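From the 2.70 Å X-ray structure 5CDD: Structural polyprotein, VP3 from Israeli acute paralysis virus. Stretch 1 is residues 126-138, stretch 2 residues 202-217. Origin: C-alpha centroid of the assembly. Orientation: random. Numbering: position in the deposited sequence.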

# COMPACT_ATOMS: atom_id res chain seq x y z
N VAL B 126 28.90 -21.93 31.81
CA VAL B 126 27.98 -21.63 30.72
C VAL B 126 27.58 -22.90 29.96
O VAL B 126 26.40 -23.13 29.69
CB VAL B 126 28.60 -20.62 29.73
CG1 VAL B 126 27.70 -20.43 28.53
CG2 VAL B 126 28.83 -19.30 30.43
N ALA B 127 28.57 -23.71 29.61
CA ALA B 127 28.33 -24.95 28.87
C ALA B 127 27.32 -25.86 29.54
O ALA B 127 26.69 -26.69 28.89
CB ALA B 127 29.65 -25.70 28.67
N ASN B 128 27.16 -25.69 30.85
CA ASN B 128 26.24 -26.51 31.64
C ASN B 128 24.76 -26.28 31.32
O ASN B 128 23.93 -27.15 31.59
CB ASN B 128 26.50 -26.26 33.13
CG ASN B 128 25.78 -27.24 34.02
OD1 ASN B 128 25.92 -28.45 33.87
ND2 ASN B 128 25.00 -26.72 34.96
N MET B 129 24.44 -25.13 30.73
CA MET B 129 23.06 -24.79 30.39
C MET B 129 22.56 -25.41 29.10
O MET B 129 21.35 -25.46 28.85
CB MET B 129 22.90 -23.27 30.24
CG MET B 129 23.47 -22.44 31.36
SD MET B 129 23.39 -20.71 30.90
CE MET B 129 21.86 -20.24 31.62
N PHE B 130 23.49 -25.85 28.26
CA PHE B 130 23.13 -26.42 26.96
C PHE B 130 23.40 -27.91 26.87
O PHE B 130 23.99 -28.50 27.77
CB PHE B 130 23.88 -25.66 25.88
CG PHE B 130 23.73 -24.16 25.99
CD1 PHE B 130 22.59 -23.52 25.52
CD2 PHE B 130 24.72 -23.40 26.61
CE1 PHE B 130 22.42 -22.14 25.68
CE2 PHE B 130 24.56 -22.02 26.77
CZ PHE B 130 23.42 -21.40 26.31
N SER B 131 22.96 -28.52 25.77
CA SER B 131 23.15 -29.95 25.57
C SER B 131 24.46 -30.32 24.87
O SER B 131 25.13 -31.26 25.28
CB SER B 131 21.97 -30.53 24.78
OG SER B 131 20.77 -30.41 25.52
N TYR B 132 24.81 -29.58 23.82
CA TYR B 132 26.04 -29.86 23.10
C TYR B 132 26.84 -28.58 22.89
O TYR B 132 26.28 -27.48 22.88
CB TYR B 132 25.75 -30.49 21.73
CG TYR B 132 24.69 -31.56 21.77
CD1 TYR B 132 23.36 -31.27 21.47
CD2 TYR B 132 25.01 -32.88 22.11
CE1 TYR B 132 22.38 -32.26 21.51
CE2 TYR B 132 24.03 -33.87 22.15
CZ TYR B 132 22.72 -33.55 21.85
OH TYR B 132 21.75 -34.52 21.89
N TRP B 133 28.15 -28.73 22.73
CA TRP B 133 29.03 -27.58 22.53
C TRP B 133 30.03 -27.80 21.40
O TRP B 133 30.15 -28.90 20.85
CB TRP B 133 29.82 -27.29 23.81
CG TRP B 133 30.77 -28.39 24.18
CD1 TRP B 133 30.48 -29.53 24.87
CD2 TRP B 133 32.16 -28.48 23.83
NE1 TRP B 133 31.60 -30.32 24.97
CE2 TRP B 133 32.65 -29.70 24.35
CE3 TRP B 133 33.04 -27.64 23.14
CZ2 TRP B 133 33.98 -30.11 24.19
CZ3 TRP B 133 34.37 -28.04 22.98
CH2 TRP B 133 34.82 -29.27 23.50
N ARG B 134 30.75 -26.73 21.08
CA ARG B 134 31.76 -26.74 20.03
C ARG B 134 32.56 -25.46 20.24
O ARG B 134 31.99 -24.37 20.22
CB ARG B 134 31.11 -26.73 18.65
CG ARG B 134 32.11 -26.74 17.51
CD ARG B 134 31.42 -26.47 16.18
NE ARG B 134 32.38 -26.45 15.08
CZ ARG B 134 32.91 -27.54 14.52
NH1 ARG B 134 32.56 -28.74 14.96
NH2 ARG B 134 33.78 -27.42 13.53
N ALA B 135 33.87 -25.59 20.45
CA ALA B 135 34.69 -24.40 20.67
C ALA B 135 36.18 -24.68 20.66
O ALA B 135 36.63 -25.83 20.63
CB ALA B 135 34.30 -23.75 22.00
N THR B 136 36.96 -23.60 20.67
CA THR B 136 38.41 -23.67 20.69
C THR B 136 38.80 -23.49 22.15
O THR B 136 38.62 -22.41 22.71
CB THR B 136 39.04 -22.55 19.85
OG1 THR B 136 38.70 -22.74 18.47
CG2 THR B 136 40.55 -22.56 20.00
N MET B 137 39.33 -24.54 22.76
CA MET B 137 39.73 -24.48 24.16
C MET B 137 41.09 -23.83 24.33
O MET B 137 42.06 -24.20 23.66
CB MET B 137 39.74 -25.88 24.76
CG MET B 137 38.38 -26.56 24.72
SD MET B 137 37.06 -25.48 25.32
CE MET B 137 37.55 -25.26 27.04
N CYS B 138 41.17 -22.87 25.24
CA CYS B 138 42.41 -22.16 25.50
C CYS B 138 42.91 -22.41 26.92
O CYS B 138 42.13 -22.40 27.87
CB CYS B 138 42.22 -20.67 25.27
SG CYS B 138 41.69 -20.26 23.60
N THR B 202 50.36 -19.81 26.10
CA THR B 202 48.93 -19.98 25.94
C THR B 202 48.72 -20.97 24.80
O THR B 202 49.08 -20.70 23.66
CB THR B 202 48.24 -18.65 25.59
OG1 THR B 202 48.35 -17.75 26.70
CG2 THR B 202 46.77 -18.89 25.29
N ILE B 203 48.16 -22.12 25.13
CA ILE B 203 47.92 -23.14 24.13
C ILE B 203 46.45 -23.13 23.72
O ILE B 203 45.56 -23.24 24.56
CB ILE B 203 48.30 -24.54 24.66
CG1 ILE B 203 49.79 -24.56 25.01
CG2 ILE B 203 47.98 -25.60 23.62
CD1 ILE B 203 50.26 -25.84 25.66
N ARG B 204 46.21 -22.99 22.42
CA ARG B 204 44.86 -22.95 21.88
C ARG B 204 44.60 -24.22 21.09
O ARG B 204 45.29 -24.51 20.11
CB ARG B 204 44.69 -21.73 20.98
CG ARG B 204 45.04 -20.42 21.67
CD ARG B 204 44.90 -19.21 20.74
NE ARG B 204 43.52 -18.97 20.33
CZ ARG B 204 42.94 -19.52 19.27
NH1 ARG B 204 43.62 -20.35 18.49
NH2 ARG B 204 41.68 -19.24 18.98
N VAL B 205 43.59 -24.99 21.51
CA VAL B 205 43.25 -26.23 20.83
C VAL B 205 41.91 -26.14 20.11
O VAL B 205 40.85 -26.19 20.73
CB VAL B 205 43.20 -27.41 21.83
CG1 VAL B 205 43.01 -28.72 21.07
CG2 VAL B 205 44.48 -27.45 22.65
N PRO B 206 41.94 -25.99 18.77
CA PRO B 206 40.71 -25.91 17.98
C PRO B 206 39.86 -27.16 18.14
O PRO B 206 40.35 -28.20 18.58
CB PRO B 206 41.23 -25.75 16.55
CG PRO B 206 42.50 -24.98 16.76
CD PRO B 206 43.12 -25.70 17.94
N PHE B 207 38.58 -27.07 17.79
CA PHE B 207 37.68 -28.20 17.92
C PHE B 207 37.98 -29.28 16.89
O PHE B 207 37.90 -29.04 15.68
CB PHE B 207 36.23 -27.74 17.75
CG PHE B 207 35.21 -28.79 18.09
CD1 PHE B 207 34.90 -29.08 19.41
CD2 PHE B 207 34.56 -29.49 17.08
CE1 PHE B 207 33.95 -30.05 19.73
CE2 PHE B 207 33.61 -30.47 17.38
CZ PHE B 207 33.30 -30.74 18.71
N VAL B 208 38.35 -30.47 17.37
CA VAL B 208 38.64 -31.59 16.49
C VAL B 208 37.91 -32.83 16.99
O VAL B 208 38.13 -33.28 18.12
CB VAL B 208 40.15 -31.89 16.40
CG1 VAL B 208 40.86 -30.74 15.71
CG2 VAL B 208 40.73 -32.12 17.79
N SER B 209 37.05 -33.38 16.15
CA SER B 209 36.27 -34.56 16.50
C SER B 209 35.56 -35.08 15.26
O SER B 209 35.47 -34.39 14.25
CB SER B 209 35.25 -34.20 17.59
OG SER B 209 34.51 -35.33 17.99
N ASN B 210 35.06 -36.31 15.34
CA ASN B 210 34.33 -36.90 14.23
C ASN B 210 32.85 -36.59 14.43
O ASN B 210 31.98 -37.16 13.77
CB ASN B 210 34.58 -38.41 14.16
CG ASN B 210 34.14 -39.13 15.42
OD1 ASN B 210 34.38 -38.66 16.53
ND2 ASN B 210 33.50 -40.28 15.25
N LYS B 211 32.59 -35.68 15.35
CA LYS B 211 31.24 -35.23 15.66
C LYS B 211 31.20 -33.73 15.44
O LYS B 211 32.22 -33.05 15.51
CB LYS B 211 30.90 -35.54 17.12
CG LYS B 211 30.98 -37.00 17.47
CD LYS B 211 30.65 -37.22 18.93
CE LYS B 211 30.89 -38.67 19.32
NZ LYS B 211 32.30 -39.09 19.05
N MET B 212 30.01 -33.22 15.17
CA MET B 212 29.84 -31.79 14.94
C MET B 212 29.86 -31.03 16.27
O MET B 212 30.36 -29.91 16.35
CB MET B 212 28.51 -31.54 14.23
CG MET B 212 28.43 -32.12 12.85
SD MET B 212 26.94 -31.57 12.02
CE MET B 212 27.64 -30.51 10.78
N PHE B 213 29.31 -31.66 17.30
CA PHE B 213 29.26 -31.08 18.64
C PHE B 213 29.51 -32.19 19.65
O PHE B 213 29.30 -33.37 19.35
CB PHE B 213 27.87 -30.49 18.91
CG PHE B 213 27.42 -29.47 17.90
CD1 PHE B 213 27.97 -28.19 17.89
CD2 PHE B 213 26.42 -29.78 16.98
CE1 PHE B 213 27.52 -27.23 16.99
CE2 PHE B 213 25.96 -28.83 16.08
CZ PHE B 213 26.51 -27.55 16.08
N LEU B 214 29.95 -31.82 20.84
CA LEU B 214 30.21 -32.79 21.91
C LEU B 214 29.24 -32.54 23.06
O LEU B 214 28.75 -31.43 23.23
CB LEU B 214 31.65 -32.68 22.40
CG LEU B 214 32.74 -33.20 21.45
CD1 LEU B 214 34.11 -32.88 22.02
CD2 LEU B 214 32.58 -34.70 21.26
N LYS B 215 28.97 -33.58 23.85
CA LYS B 215 28.05 -33.45 24.97
C LYS B 215 28.60 -32.51 26.04
O LYS B 215 29.79 -32.24 26.09
CB LYS B 215 27.76 -34.83 25.57
CG LYS B 215 26.94 -35.73 24.65
CD LYS B 215 26.51 -37.02 25.35
CE LYS B 215 25.51 -37.82 24.52
NZ LYS B 215 26.08 -38.34 23.25
N THR B 216 27.71 -32.00 26.88
CA THR B 216 28.10 -31.07 27.94
C THR B 216 27.95 -31.66 29.34
O THR B 216 28.06 -30.94 30.33
CB THR B 216 27.27 -29.77 27.87
OG1 THR B 216 25.89 -30.08 28.10
CG2 THR B 216 27.44 -29.10 26.51
N ALA B 217 27.70 -32.96 29.42
CA ALA B 217 27.52 -33.63 30.70
C ALA B 217 28.77 -33.51 31.57
O ALA B 217 28.69 -33.22 32.77
CB ALA B 217 27.19 -35.10 30.47

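The tightest polar link is the very short hydrogen bond from Thr216 OG1 to Phe130 O, 2.5 Å, made to the carbonyl of the last residue of the type I turn from Ala127 to Phe130. The p rotamer of Thr216 aims its hydroxyl at that carbonyl, while a weak bond from Thr216 N to Ser131 O (3.1 Å) adds a backbone tie next to it. With Thr216 CB also 3.3 Å from Ala127 O, this one threonine is packed against carbonyls on the turn and just before the strand.

The backbone then pairs antiparallel in two separate patches. In the first, Trp133 and Leu214 form a reciprocal pair: Trp133 N donates to Leu214 O at 2.8 Å, and Leu214 N returns the bond to Trp133 O at 2.9 Å, both nearly straight. In the second, Val205 N to Met137 O (2.8 Å, 177°) is answered by Met137 N to Val205 O (3.0 Å). CA-H...O contacts supplement these ladders, as where Tyr132 CA lies 3.1 Å from Leu214 O. Strands 132-138 and 202-205 run at 160° to each other.

Between the patches, stretch 2 leaves the strand through Pro206 and returns at Leu214, and Arg134 and Phe207, one from each stretch, pack together there. Arg134, extended through chi3, reaches along this loop so that Arg134 NH1 donates to Met212 O at 2.9 Å. The aliphatic part of the same side chain serves as an apolar surface: Arg134 CG sits 3.8 Å from the centroid of the Phe207 ring, 16° off the ring normal, a CH-pi contact. Separately, the charged guanidinium lays a face against Phe207, with Arg134 NH1 3.0 Å from Phe207 CD2. Phe207 points toward stretch 1 and uses its edge as well, meeting the face of the Trp133 six-membered ring with centroids 5.4 Å apart and planes at 83°.

Trp133 is thus a hub. Leu214 packs over a face of its indole, Leu214 CD1 coming 3.5 Å from Trp133 CZ2, as both side chains leave the same side of the sheet. At the ring edge, Trp133 NE1 makes a weak hydrogen bond to Lys215 O (2.9 Å), and Trp133 CD1 touches Thr216 CG2 at 3.5 Å.

Further contacts flank this core. Tyr132 CB meets Phe213 CB at 3.5 Å, and Arg134 CB lies 3.5 Å from Phe213 CD1 at the edge of that ring. At the far end Cys138 and Arg204 share a sheet face, Cys138 SG 3.9 Å from Arg204 CG, while Thr136 CG2 covers a face of the Arg204 guanidinium, 3.7 Å from Arg204 NH2. The rule is economical: backbone pairs set the register, and long side chains bridge where the pairing lapses.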